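Local coordinates for protein VIN1 (Oscarella pearsei, PDB 6BFI) that binds actin filaments and may play a role in cell-cell adhesion, as a sponge homolog of vinculin, at residues P166-T169 with S170-K173; A72-P75 with P76-E80; K4-T7 with K8-S12; K133-K136 with V137-V141; A752-N755 with L756-L760. All coordinates share one frame; numbering follows the deposited sequence.

Contact 1 of 5, residues P166-T169 with S170-K173; sequences PGMT and SMMK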
loop_
_atom_site.group_PDB
_atom_site.type_symbol
_atom_site.label_atom_id
_atom_site.label_comp_id
_atom_site.label_asym_id
_atom_site.label_seq_id
_atom_site.Cartn_x
_atom_site.Cartn_y
_atom_site.Cartn_z
ATOM N N PRO A 166 23.411 -7.556 -24.102
ATOM C CA PRO A 166 23.317 -6.173 -24.601
ATOM C C PRO A 166 21.888 -5.681 -24.754
ATOM O O PRO A 166 21.613 -4.505 -24.483
ATOM C CB PRO A 166 24.052 -6.237 -25.948
ATOM C CG PRO A 166 23.933 -7.649 -26.372
ATOM C CD PRO A 166 24.021 -8.448 -25.107
ATOM N N GLY A 167 20.968 -6.550 -25.179
ATOM C CA GLY A 167 19.572 -6.149 -25.261
ATOM C C GLY A 167 18.977 -5.834 -23.902
ATOM O O GLY A 167 18.284 -4.824 -23.736
ATOM N N MET A 168 19.244 -6.689 -22.909
ATOM C CA MET A 168 18.768 -6.431 -21.553
ATOM C C MET A 168 19.319 -5.118 -21.015
ATOM O O MET A 168 18.584 -4.334 -20.397
ATOM C CB MET A 168 19.152 -7.589 -20.631
ATOM C CG MET A 168 18.204 -8.772 -20.687
ATOM S SD MET A 168 16.594 -8.370 -19.987
ATOM C CE MET A 168 15.719 -9.916 -20.204
ATOM N N THR A 169 20.610 -4.856 -21.240
ATOM C CA THR A 169 21.189 -3.589 -20.800
ATOM C C THR A 169 20.524 -2.410 -21.503
ATOM O O THR A 169 20.222 -1.388 -20.870
ATOM C CB THR A 169 22.698 -3.591 -21.043
ATOM O OG1 THR A 169 23.321 -4.541 -20.169
ATOM C CG2 THR A 169 23.292 -2.214 -20.787
ATOM N N SER A 170 20.267 -2.543 -22.808
ATOM C CA SER A 170 19.602 -1.476 -23.548
ATOM C C SER A 170 18.192 -1.222 -23.028
ATOM O O SER A 170 17.714 -0.084 -23.065
ATOM C CB SER A 170 19.559 -1.814 -25.037
ATOM O OG SER A 170 18.699 -2.914 -25.282
ATOM N N MET A 171 17.511 -2.264 -22.549
ATOM C CA MET A 171 16.183 -2.066 -21.974
ATOM C C MET A 171 16.273 -1.381 -20.614
ATOM O O MET A 171 15.531 -0.430 -20.332
ATOM C CB MET A 171 15.456 -3.405 -21.857
ATOM C CG MET A 171 14.050 -3.299 -21.287
ATOM S SD MET A 171 13.238 -4.899 -21.091
ATOM C CE MET A 171 14.259 -5.642 -19.822
ATOM N N MET A 172 17.194 -1.843 -19.761
ATOM C CA MET A 172 17.273 -1.320 -18.401
ATOM C C MET A 172 17.744 0.129 -18.376
ATOM O O MET A 172 17.305 0.909 -17.525
ATOM C CB MET A 172 18.197 -2.191 -17.553
ATOM C CG MET A 172 17.690 -3.602 -17.339
ATOM S SD MET A 172 18.837 -4.584 -16.359
ATOM C CE MET A 172 18.157 -6.223 -16.581
ATOM N N LYS A 173 18.650 0.510 -19.283
ATOM C CA LYS A 173 19.080 1.905 -19.304
ATOM C C LYS A 173 17.943 2.825 -19.731
ATOM O O LYS A 173 17.838 3.957 -19.242
ATOM C CB LYS A 173 20.291 2.081 -20.224
ATOM C CG LYS A 173 19.999 1.923 -21.708
ATOM C CD LYS A 173 21.153 2.451 -22.547
ATOM C CE LYS A 173 20.764 2.591 -24.010
ATOM N NZ LYS A 173 21.710 3.481 -24.736
#

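Contact 2 of 5, residues A72-P75 with P76-E80; sequences AELP and PSMQE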
loop_
_atom_site.group_PDB
_atom_site.type_symbol
_atom_site.label_atom_id
_atom_site.label_comp_id
_atom_site.label_asym_id
_atom_site.label_seq_id
_atom_site.Cartn_x
_atom_site.Cartn_y
_atom_site.Cartn_z
ATOM N N ALA A 72 4.506 12.879 -38.906
ATOM C CA ALA A 72 3.164 13.049 -39.451
ATOM C C ALA A 72 2.208 13.682 -38.448
ATOM O O ALA A 72 1.324 14.449 -38.844
ATOM C CB ALA A 72 2.611 11.700 -39.916
ATOM N N GLU A 73 2.370 13.384 -37.157
ATOM C CA GLU A 73 1.473 13.905 -36.133
ATOM C C GLU A 73 1.863 15.291 -35.638
ATOM O O GLU A 73 1.049 15.941 -34.973
ATOM C CB GLU A 73 1.420 12.941 -34.942
ATOM C CG GLU A 73 0.820 11.581 -35.262
ATOM C CD GLU A 73 1.033 10.576 -34.147
ATOM O OE1 GLU A 73 1.606 10.959 -33.104
ATOM O OE2 GLU A 73 0.633 9.405 -34.314
ATOM N N LEU A 74 3.077 15.761 -35.943
ATOM C CA LEU A 74 3.513 17.054 -35.410
ATOM C C LEU A 74 2.796 18.245 -36.049
ATOM O O LEU A 74 2.294 19.107 -35.301
ATOM C CB LEU A 74 5.036 17.166 -35.537
ATOM C CG LEU A 74 5.739 18.391 -34.955
ATOM C CD1 LEU A 74 5.558 18.444 -33.450
ATOM C CD2 LEU A 74 7.218 18.366 -35.323
ATOM N N PRO A 75 2.718 18.376 -37.378
ATOM C CA PRO A 75 2.192 19.622 -37.979
ATOM C C PRO A 75 0.777 19.960 -37.530
ATOM O O PRO A 75 0.514 21.127 -37.199
ATOM C CB PRO A 75 2.257 19.343 -39.489
ATOM C CG PRO A 75 3.369 18.380 -39.627
ATOM C CD PRO A 75 3.285 17.490 -38.416
ATOM N N PRO A 76 -0.173 19.007 -37.517
ATOM C CA PRO A 76 -1.536 19.390 -37.097
ATOM C C PRO A 76 -1.597 19.982 -35.699
ATOM O O PRO A 76 -2.288 20.988 -35.483
ATOM C CB PRO A 76 -2.315 18.070 -37.192
ATOM C CG PRO A 76 -1.581 17.284 -38.202
ATOM C CD PRO A 76 -0.142 17.595 -37.947
ATOM N N SER A 77 -0.883 19.392 -34.739
ATOM C CA SER A 77 -0.873 19.946 -33.389
ATOM C C SER A 77 -0.187 21.307 -33.356
ATOM O O SER A 77 -0.638 22.218 -32.644
ATOM C CB SER A 77 -0.198 18.970 -32.424
ATOM O OG SER A 77 1.100 18.620 -32.870
ATOM N N MET A 78 0.898 21.468 -34.125
ATOM C CA MET A 78 1.573 22.765 -34.184
ATOM C C MET A 78 0.624 23.857 -34.667
ATOM O O MET A 78 0.444 24.887 -34.000
ATOM C CB MET A 78 2.802 22.683 -35.091
ATOM C CG MET A 78 3.959 21.885 -34.514
ATOM S SD MET A 78 5.500 22.119 -35.429
ATOM C CE MET A 78 5.025 21.593 -37.071
ATOM N N GLN A 79 0.005 23.647 -35.834
ATOM C CA GLN A 79 -0.926 24.631 -36.375
ATOM C C GLN A 79 -2.102 24.862 -35.434
ATOM O O GLN A 79 -2.598 25.990 -35.323
ATOM C CB GLN A 79 -1.417 24.175 -37.750
ATOM C CG GLN A 79 -2.139 25.241 -38.558
ATOM C CD GLN A 79 -2.450 24.776 -39.970
ATOM O OE1 GLN A 79 -2.635 23.584 -40.216
ATOM N NE2 GLN A 79 -2.501 25.717 -40.908
ATOM N N GLU A 80 -2.551 23.812 -34.743
ATOM C CA GLU A 80 -3.643 23.960 -33.785
ATOM C C GLU A 80 -3.272 24.945 -32.681
ATOM O O GLU A 80 -3.949 25.964 -32.478
ATOM C CB GLU A 80 -4.000 22.592 -33.198
ATOM C CG GLU A 80 -5.239 22.588 -32.317
ATOM C CD GLU A 80 -6.524 22.601 -33.119
ATOM O OE1 GLU A 80 -6.468 22.340 -34.340
ATOM O OE2 GLU A 80 -7.592 22.868 -32.526
#

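Contact 3 of 5, residues K4-T7 with K8-S12; sequences KFHT and KTLES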
loop_
_atom_site.group_PDB
_atom_site.type_symbol
_atom_site.label_atom_id
_atom_site.label_comp_id
_atom_site.label_asym_id
_atom_site.label_seq_id
_atom_site.Cartn_x
_atom_site.Cartn_y
_atom_site.Cartn_z
ATOM N N LYS A 4 -2.640 16.235 -20.589
ATOM C CA LYS A 4 -1.834 15.235 -19.907
ATOM C C LYS A 4 -0.836 15.904 -18.971
ATOM O O LYS A 4 -0.340 17.001 -19.241
ATOM C CB LYS A 4 -1.085 14.350 -20.913
ATOM C CG LYS A 4 -1.984 13.557 -21.850
ATOM C CD LYS A 4 -2.809 12.537 -21.089
ATOM C CE LYS A 4 -3.669 11.710 -22.032
ATOM N NZ LYS A 4 -4.407 10.637 -21.305
ATOM N N PHE A 5 -0.548 15.221 -17.854
ATOM C CA PHE A 5 0.481 15.674 -16.924
ATOM C C PHE A 5 1.181 14.499 -16.251
ATOM O O PHE A 5 1.590 14.605 -15.090
ATOM C CB PHE A 5 -0.094 16.616 -15.855
ATOM C CG PHE A 5 -1.593 16.613 -15.781
ATOM C CD1 PHE A 5 -2.275 15.532 -15.241
ATOM C CD2 PHE A 5 -2.322 17.697 -16.241
ATOM C CE1 PHE A 5 -3.659 15.532 -15.168
ATOM C CE2 PHE A 5 -3.702 17.705 -16.172
ATOM C CZ PHE A 5 -4.372 16.621 -15.635
ATOM N N HIS A 6 1.327 13.380 -16.962
ATOM C CA HIS A 6 2.012 12.201 -16.447
ATOM C C HIS A 6 3.527 12.331 -16.497
ATOM O O HIS A 6 4.227 11.389 -16.111
ATOM C CB HIS A 6 1.577 10.958 -17.232
ATOM C CG HIS A 6 1.798 11.070 -18.710
ATOM N ND1 HIS A 6 2.837 10.436 -19.357
ATOM C CD2 HIS A 6 1.116 11.746 -19.664
ATOM C CE1 HIS A 6 2.783 10.714 -20.648
ATOM N NE2 HIS A 6 1.749 11.508 -20.859
ATOM N N THR A 7 4.042 13.474 -16.941
ATOM C CA THR A 7 5.464 13.687 -17.156
ATOM C C THR A 7 5.868 15.022 -16.542
ATOM O O THR A 7 5.124 16.003 -16.633
ATOM C CB THR A 7 5.782 13.645 -18.664
ATOM O OG1 THR A 7 6.022 12.289 -19.068
ATOM C CG2 THR A 7 6.986 14.492 -19.008
ATOM N N LYS A 8 7.041 15.044 -15.897
ATOM C CA LYS A 8 7.522 16.268 -15.261
ATOM C C LYS A 8 7.681 17.407 -16.261
ATOM O O LYS A 8 7.506 18.576 -15.900
ATOM C CB LYS A 8 8.846 16.005 -14.545
ATOM C CG LYS A 8 8.726 15.089 -13.341
ATOM C CD LYS A 8 10.091 14.760 -12.756
ATOM C CE LYS A 8 9.964 13.894 -11.516
ATOM N NZ LYS A 8 11.297 13.586 -10.926
ATOM N N THR A 9 8.022 17.093 -17.512
ATOM C CA THR A 9 8.069 18.124 -18.544
ATOM C C THR A 9 6.672 18.644 -18.864
ATOM O O THR A 9 6.473 19.857 -19.017
ATOM C CB THR A 9 8.737 17.575 -19.805
ATOM O OG1 THR A 9 10.085 17.193 -19.504
ATOM C CG2 THR A 9 8.743 18.621 -20.911
ATOM N N LEU A 10 5.695 17.738 -18.965
ATOM C CA LEU A 10 4.316 18.143 -19.224
ATOM C C LEU A 10 3.811 19.095 -18.149
ATOM O O LEU A 10 3.352 20.200 -18.451
ATOM C CB LEU A 10 3.417 16.910 -19.309
ATOM C CG LEU A 10 3.263 16.260 -20.682
ATOM C CD1 LEU A 10 2.510 14.948 -20.563
ATOM C CD2 LEU A 10 2.540 17.201 -21.626
ATOM N N GLU A 11 3.887 18.678 -16.884
ATOM C CA GLU A 11 3.451 19.540 -15.791
ATOM C C GLU A 11 4.261 20.828 -15.746
ATOM O O GLU A 11 3.703 21.919 -15.558
ATOM C CB GLU A 11 3.558 18.784 -14.466
ATOM C CG GLU A 11 3.521 19.670 -13.232
ATOM C CD GLU A 11 3.728 18.887 -11.949
ATOM O OE1 GLU A 11 3.335 17.701 -11.901
ATOM O OE2 GLU A 11 4.289 19.457 -10.989
ATOM N N SER A 12 5.577 20.722 -15.941
ATOM C CA SER A 12 6.448 21.889 -15.842
ATOM C C SER A 12 6.083 22.953 -16.866
ATOM O O SER A 12 6.149 24.152 -16.573
ATOM C CB SER A 12 7.907 21.465 -15.999
ATOM O OG SER A 12 8.773 22.585 -15.955
#

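Contact 4 of 5, residues K133-K136 with V137-V141; sequences KMVK and VCRSV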
loop_
_atom_site.group_PDB
_atom_site.type_symbol
_atom_site.label_atom_id
_atom_site.label_comp_id
_atom_site.label_asym_id
_atom_site.label_seq_id
_atom_site.Cartn_x
_atom_site.Cartn_y
_atom_site.Cartn_z
ATOM N N LYS A 133 9.372 3.867 -28.865
ATOM C CA LYS A 133 10.741 3.358 -28.923
ATOM C C LYS A 133 11.021 2.384 -27.780
ATOM O O LYS A 133 11.498 1.259 -28.002
ATOM C CB LYS A 133 11.730 4.524 -28.892
ATOM C CG LYS A 133 13.186 4.099 -28.852
ATOM C CD LYS A 133 14.051 5.174 -28.215
ATOM C CE LYS A 133 13.669 5.392 -26.755
ATOM N NZ LYS A 133 13.835 4.154 -25.943
ATOM N N MET A 134 10.727 2.803 -26.544
ATOM C CA MET A 134 10.986 1.951 -25.384
ATOM C C MET A 134 10.263 0.614 -25.511
ATOM O O MET A 134 10.871 -0.456 -25.358
ATOM C CB MET A 134 10.561 2.669 -24.101
ATOM C CG MET A 134 11.074 4.094 -23.990
ATOM S SD MET A 134 10.880 4.787 -22.336
ATOM C CE MET A 134 11.806 6.311 -22.503
ATOM N N VAL A 135 8.959 0.661 -25.801
ATOM C CA VAL A 135 8.174 -0.558 -25.976
ATOM C C VAL A 135 8.752 -1.419 -27.088
ATOM O O VAL A 135 8.730 -2.650 -27.003
ATOM C CB VAL A 135 6.696 -0.198 -26.236
ATOM C CG1 VAL A 135 5.902 -1.421 -26.673
ATOM C CG2 VAL A 135 6.079 0.413 -24.988
ATOM N N LYS A 136 9.288 -0.795 -28.138
ATOM C CA LYS A 136 9.953 -1.552 -29.196
ATOM C C LYS A 136 11.119 -2.364 -28.638
ATOM O O LYS A 136 11.219 -3.577 -28.877
ATOM C CB LYS A 136 10.419 -0.593 -30.293
ATOM C CG LYS A 136 11.314 -1.192 -31.361
ATOM C CD LYS A 136 11.700 -0.113 -32.370
ATOM C CE LYS A 136 12.783 -0.581 -33.327
ATOM N NZ LYS A 136 13.233 0.525 -34.226
ATOM N N VAL A 137 11.998 -1.717 -27.865
ATOM C CA VAL A 137 13.123 -2.437 -27.261
ATOM C C VAL A 137 12.622 -3.590 -26.394
ATOM O O VAL A 137 13.059 -4.744 -26.541
ATOM C CB VAL A 137 14.004 -1.469 -26.451
ATOM C CG1 VAL A 137 14.992 -2.243 -25.594
ATOM C CG2 VAL A 137 14.734 -0.511 -27.382
ATOM N N CYS A 138 11.691 -3.293 -25.477
ATOM C CA CYS A 138 11.172 -4.321 -24.576
ATOM C C CYS A 138 10.574 -5.491 -25.349
ATOM O O CYS A 138 10.724 -6.653 -24.948
ATOM C CB CYS A 138 10.126 -3.717 -23.637
ATOM S SG CYS A 138 10.732 -2.377 -22.586
ATOM N N ARG A 139 9.886 -5.205 -26.454
ATOM C CA ARG A 139 9.332 -6.270 -27.281
ATOM C C ARG A 139 10.437 -7.114 -27.901
ATOM O O ARG A 139 10.322 -8.342 -27.957
ATOM C CB ARG A 139 8.435 -5.689 -28.374
ATOM C CG ARG A 139 7.097 -5.151 -27.891
ATOM C CD ARG A 139 6.269 -6.218 -27.195
ATOM N NE ARG A 139 4.863 -5.831 -27.107
ATOM C CZ ARG A 139 3.956 -6.455 -26.362
ATOM N NH1 ARG A 139 4.306 -7.496 -25.620
ATOM N NH2 ARG A 139 2.700 -6.033 -26.355
ATOM N N SER A 140 11.513 -6.479 -28.371
ATOM C CA SER A 140 12.600 -7.245 -28.976
ATOM C C SER A 140 13.216 -8.213 -27.969
ATOM O O SER A 140 13.335 -9.417 -28.239
ATOM C CB SER A 140 13.664 -6.307 -29.548
ATOM O OG SER A 140 14.409 -5.677 -28.523
ATOM N N VAL A 141 13.595 -7.709 -26.789
ATOM C CA VAL A 141 14.237 -8.589 -25.812
ATOM C C VAL A 141 13.258 -9.655 -25.322
ATOM O O VAL A 141 13.624 -10.830 -25.151
ATOM C CB VAL A 141 14.826 -7.763 -24.653
ATOM C CG1 VAL A 141 13.787 -6.832 -24.074
ATOM C CG2 VAL A 141 15.388 -8.674 -23.578
#

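Contact 5 of 5, residues A752-N755 with L756-L760; sequences AKTN and LLQLL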
loop_
_atom_site.group_PDB
_atom_site.type_symbol
_atom_site.label_atom_id
_atom_site.label_comp_id
_atom_site.label_asym_id
_atom_site.label_seq_id
_atom_site.Cartn_x
_atom_site.Cartn_y
_atom_site.Cartn_z
ATOM N N ALA A 752 2.533 3.999 11.542
ATOM C CA ALA A 752 1.571 5.074 11.322
ATOM C C ALA A 752 2.221 6.264 10.626
ATOM O O ALA A 752 1.585 6.934 9.804
ATOM C CB ALA A 752 0.952 5.500 12.653
ATOM N N LYS A 753 3.487 6.542 10.954
ATOM C CA LYS A 753 4.244 7.585 10.266
ATOM C C LYS A 753 4.240 7.355 8.758
ATOM O O LYS A 753 3.856 8.235 7.977
ATOM C CB LYS A 753 5.674 7.604 10.811
ATOM C CG LYS A 753 6.461 8.880 10.585
ATOM C CD LYS A 753 7.912 8.671 11.005
ATOM C CE LYS A 753 8.658 9.982 11.182
ATOM N NZ LYS A 753 8.253 10.693 12.427
ATOM N N THR A 754 4.661 6.159 8.338
ATOM C CA THR A 754 4.622 5.794 6.926
ATOM C C THR A 754 3.204 5.866 6.376
ATOM O O THR A 754 2.990 6.338 5.254
ATOM C CB THR A 754 5.204 4.392 6.736
ATOM O OG1 THR A 754 6.615 4.417 6.987
ATOM C CG2 THR A 754 4.954 3.886 5.324
ATOM N N ASN A 755 2.221 5.408 7.157
ATOM C CA ASN A 755 0.834 5.445 6.702
ATOM C C ASN A 755 0.404 6.863 6.343
ATOM O O ASN A 755 -0.298 7.073 5.346
ATOM C CB ASN A 755 -0.083 4.861 7.776
ATOM C CG ASN A 755 -1.535 4.811 7.339
ATOM O OD1 ASN A 755 -1.833 4.645 6.157
ATOM N ND2 ASN A 755 -2.447 4.958 8.294
ATOM N N LEU A 756 0.823 7.851 7.137
ATOM C CA LEU A 756 0.439 9.232 6.862
ATOM C C LEU A 756 1.257 9.831 5.721
ATOM O O LEU A 756 0.720 10.590 4.901
ATOM C CB LEU A 756 0.590 10.077 8.129
ATOM C CG LEU A 756 0.243 11.563 8.022
ATOM C CD1 LEU A 756 -1.205 11.756 7.585
ATOM C CD2 LEU A 756 0.507 12.268 9.344
ATOM N N LEU A 757 2.550 9.502 5.648
ATOM C CA LEU A 757 3.390 10.082 4.603
ATOM C C LEU A 757 3.011 9.558 3.222
ATOM O O LEU A 757 3.063 10.306 2.236
ATOM C CB LEU A 757 4.864 9.812 4.898
ATOM C CG LEU A 757 5.445 10.659 6.030
ATOM C CD1 LEU A 757 6.958 10.546 6.069
ATOM C CD2 LEU A 757 5.016 12.110 5.884
ATOM N N GLN A 758 2.628 8.281 3.128
ATOM C CA GLN A 758 2.174 7.735 1.851
ATOM C C GLN A 758 1.001 8.533 1.298
ATOM O O GLN A 758 0.887 8.726 0.082
ATOM C CB GLN A 758 1.784 6.267 2.011
ATOM C CG GLN A 758 2.952 5.319 2.212
ATOM C CD GLN A 758 2.507 3.875 2.339
ATOM O OE1 GLN A 758 1.311 3.580 2.336
ATOM N NE2 GLN A 758 3.469 2.967 2.450
ATOM N N LEU A 759 0.116 9.005 2.178
ATOM C CA LEU A 759 -1.017 9.811 1.739
ATOM C C LEU A 759 -0.599 11.245 1.441
ATOM O O LEU A 759 -1.097 11.849 0.483
ATOM C CB LEU A 759 -2.120 9.781 2.797
ATOM C CG LEU A 759 -2.646 8.393 3.166
ATOM C CD1 LEU A 759 -3.600 8.482 4.344
ATOM C CD2 LEU A 759 -3.320 7.739 1.971
ATOM N N LEU A 760 0.315 11.805 2.239
ATOM C CA LEU A 760 0.740 13.180 2.005
ATOM C C LEU A 760 1.559 13.346 0.730
ATOM O O LEU A 760 1.590 14.448 0.172
ATOM C CB LEU A 760 1.559 13.696 3.191
ATOM C CG LEU A 760 0.834 14.030 4.494
ATOM C CD1 LEU A 760 1.705 14.947 5.340
ATOM C CD2 LEU A 760 -0.523 14.666 4.230
#

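Contact 1 of 5, residues P166-T169 with S170-K173
M168 and M171 lie side by side on one face of helix 154-178 and point the same way, with M168 SD 3.6 Å from M171 CE. Each thioether bends at a different place to reach this pairing: M168 turns at chi2 (-68°), whereas M171 runs straight as far as SD and turns at chi3 (66°). M172 joins from the next position with an extended chain; its CE stays a looser 4.3 Å from M168 SD, while its CG rests 3.3 Å from M168 O. Flexible, unbranched methionines suit a surface that must fit two different neighbours: M168 lies between both, touching V198 and I202 of helix 185-215 and V141 of helix 102-145, and M171 faces C138 and V141 of the latter.

The polar part is mostly ordinary i to i+4 bonding. S170 N donates to P166 O at 2.9 Å, and M172 N and K173 N likewise reach M168 O and T169 O. P166 has no N-H of its own and marks a kink, yet its carbonyl still accepts S170 N. G167 O receives both M171 N (2.9 Å) and the hydroxyl of S170; the modelled OG to O distance of 2.5 Å is too short to be taken literally.

T169 and K173 occupy the exposed side, as their polar ends suit. The chemistry therefore divides the helix: soft sulfur-carbon packing toward the bundle, and a serine hydroxyl turned back toward G167 O.

Contact 2 of 5, residues A72-P75 with P76-E80
L74 swings its CG opposite the backbone N (chi1 -176°), and M78 folds its terminal methyl back at chi3 (-58°); together these turns bring the two side chains into contact one helical turn apart. M78 SD passes 3.8 Å from L74 CG, and M78 CE curls over the backbone to within 3.6 Å of P75 CA. The branched leucine offers a broad apolar surface, which the pliant thioether crosses. Both also touch L122 of helix 102-145.

L74 O is gripped twice: by M78 N at 3.0 Å and by S77 OG at 2.8 Å, the hydroxyl tilted moderately from the carbonyl plane. One residue on, Q79 N donates to P75 O in a nearly straight bond (176°).

The rings of P75 and P76 lie side by side, tightly, with P75 CB 3.3 Å from P76 CD. Neither nitrogen carries a hydrogen, and where an N-H would meet A72 O, P76 CD stands instead, 3.6 Å away. E73 turns to a salt bridge with R128.

The double proline thus costs this helix two backbone bonds at a kink. The regular i to i+4 bonds resume at M78 N and continue with Q79 N, the serine hydroxyl adding a second donor to the leucine carbonyl.

Contact 3 of 5, residues K4-T7 with K8-S12
The imidazole of H6 meets L10 obliquely: the methyl CD1 of L10 approaches NE2 at 3.5 Å and CD2 at 3.6 Å. At the edge of the same ring, and in its plane, lies K4 CB, itself 3.7 Å from L10 CD1, so that the leucine methyl, the imidazole and the base of the lysine close a three-way contact. NE2 also has a hydrogen-bond partner outside this stretch. H6 reaches this place with CG set between its backbone N and carbonyl carbon (chi1 56°). The other flat group, the phenyl of F5, leads away from the helix and packs against I772 and L773 of helix 763-778, while F5 CA touches L10 CB at 4.0 Å.

T7 occupies the N-cap position, but its hydroxyl makes no capping bond; OG1 is drawn instead to D127 in a weak bond. Its carbonyl does the work of starting the helix, accepting E11 N at 3.0 Å in a nearly straight bond (169°). The methyl CG2 of T7 covers T9 CB at 3.6 Å, and L10 CB rests 3.3 Å from T7 O. Leucine suits the inner side of this first turn, whereas K8 and T9 suit the exposed side; K8 NZ bonds P180 O and K4 NZ bonds T252 OG1.

This is an irregular N-terminal segment running into the first turn of helix 8-32, pinned against helix 102-145 through L123 and M124 in the all-helical architecture of the vinculin family.

Contact 4 of 5, residues K133-K136 with V137-V141
V137, whose N-H reaches back to K133 O at 3.0 Å, offers its own carbonyl to two donors ahead of it. S140 OG binds V137 O at 2.6 Å, in the carbonyl plane and on a lone pair, while V141 N takes the same oxygen at 3.0 Å. The serine can do this because its OG sits between the backbone N and the carbonyl carbon (chi1 72°), which swings the hydroxyl back over the preceding turn. A serine is at ease here: the hydroxyl is paid for locally on an exposed part of the helix.

The main-chain ladder continues regularly: C138 N meets M134 O at 3.0 Å in an almost straight bond (173°), and R139 and S140 follow with V135 and K136.

Among the side chains, V135 and R139 run side by side in the same direction, and the aliphatic start of the arginine touches the valine, CG to CG1, at 4.1 Å. R139 CG also lies 3.1 Å from V135 O. The guanidinium travels on to a salt bridge with E243, so a long chain with an aliphatic stem and a charged end suits this edge. V135 and C138, small and apolar, fit against I246 of helix 224-249, and M134 reaches V174 of helix 154-178.

Such a helix, with one side packed on neighbours and the other carrying K136, R139 and S140, is the usual amphipathic element of the helical bundles of the vinculin/alpha-catenin family.

Contact 5 of 5, residues A752-N755 with L756-L760
T754 and Q758 meet one turn apart, the threonine methyl CG2 lying 3.4 Å from the amide nitrogen NE2 of Q758. The glutamine chain is extended beyond CG, and its CG also passes T754 O at 3.2 Å. Nearby, L759 settles over N755 O, with CG at 3.5 Å and CD1 at 3.7 Å, and L757 CG approaches K753 O, also at 3.5 Å.

Behind these lies the backbone that spaces them. Q758 N donates to T754 O at 2.9 Å (167°), which sets the two residues one turn apart, their side chains crossing at a slant. L757 N donates to K753 O at 3.0 Å, and L756 N takes A752 O as its main acceptor, with a weak second bond to K753 O.

Partners outside this stretch fit the residue types. T754 turns its hydroxyl to K750 O in the turn before; chi1 of -69° sets OG1 beside the backbone N and so places CG2 opposite that N, on the side of Q758. K753 stretches away, and its ammonium is held by the carbonyls of A744, N745 and C747, suiting a long cation to the end of helix 718-745, where the helix dipole probably helps.

Leucines supply the packed sides of this short helix, 750-760. L756 bridges two neighbours, A744 of helix 718-745 and S814 of helix 786-817. L757 also rests on A744, and L760 on A740 and R741; L759 meets D809 and V810 of helix 786-817, with N755 beside A813.

Overall arrangement
Contacts 1 and 4 are the one touching pair: their centres lie 10 Å apart on consecutive helices, 154-178 and 102-145, which pack through M171 SD on V141 CG1 and M168 CE on V141 CG2, both at 3.6 Å. Helix 102-145 is also a common neighbour of contacts 2 and 3, through L122 and L123 respectively, although the nearest atoms of those two contacts stay about 11 Å apart. Contacts 2, 3 and 4 lie on the same side of the chain's centre. Contact 5 is remote in sequence and space, its centre about 25 Å from that of contact 3 and 43 Å from that of contact 2; F5 nevertheless packs on helix 763-778, the next helix after 750-760.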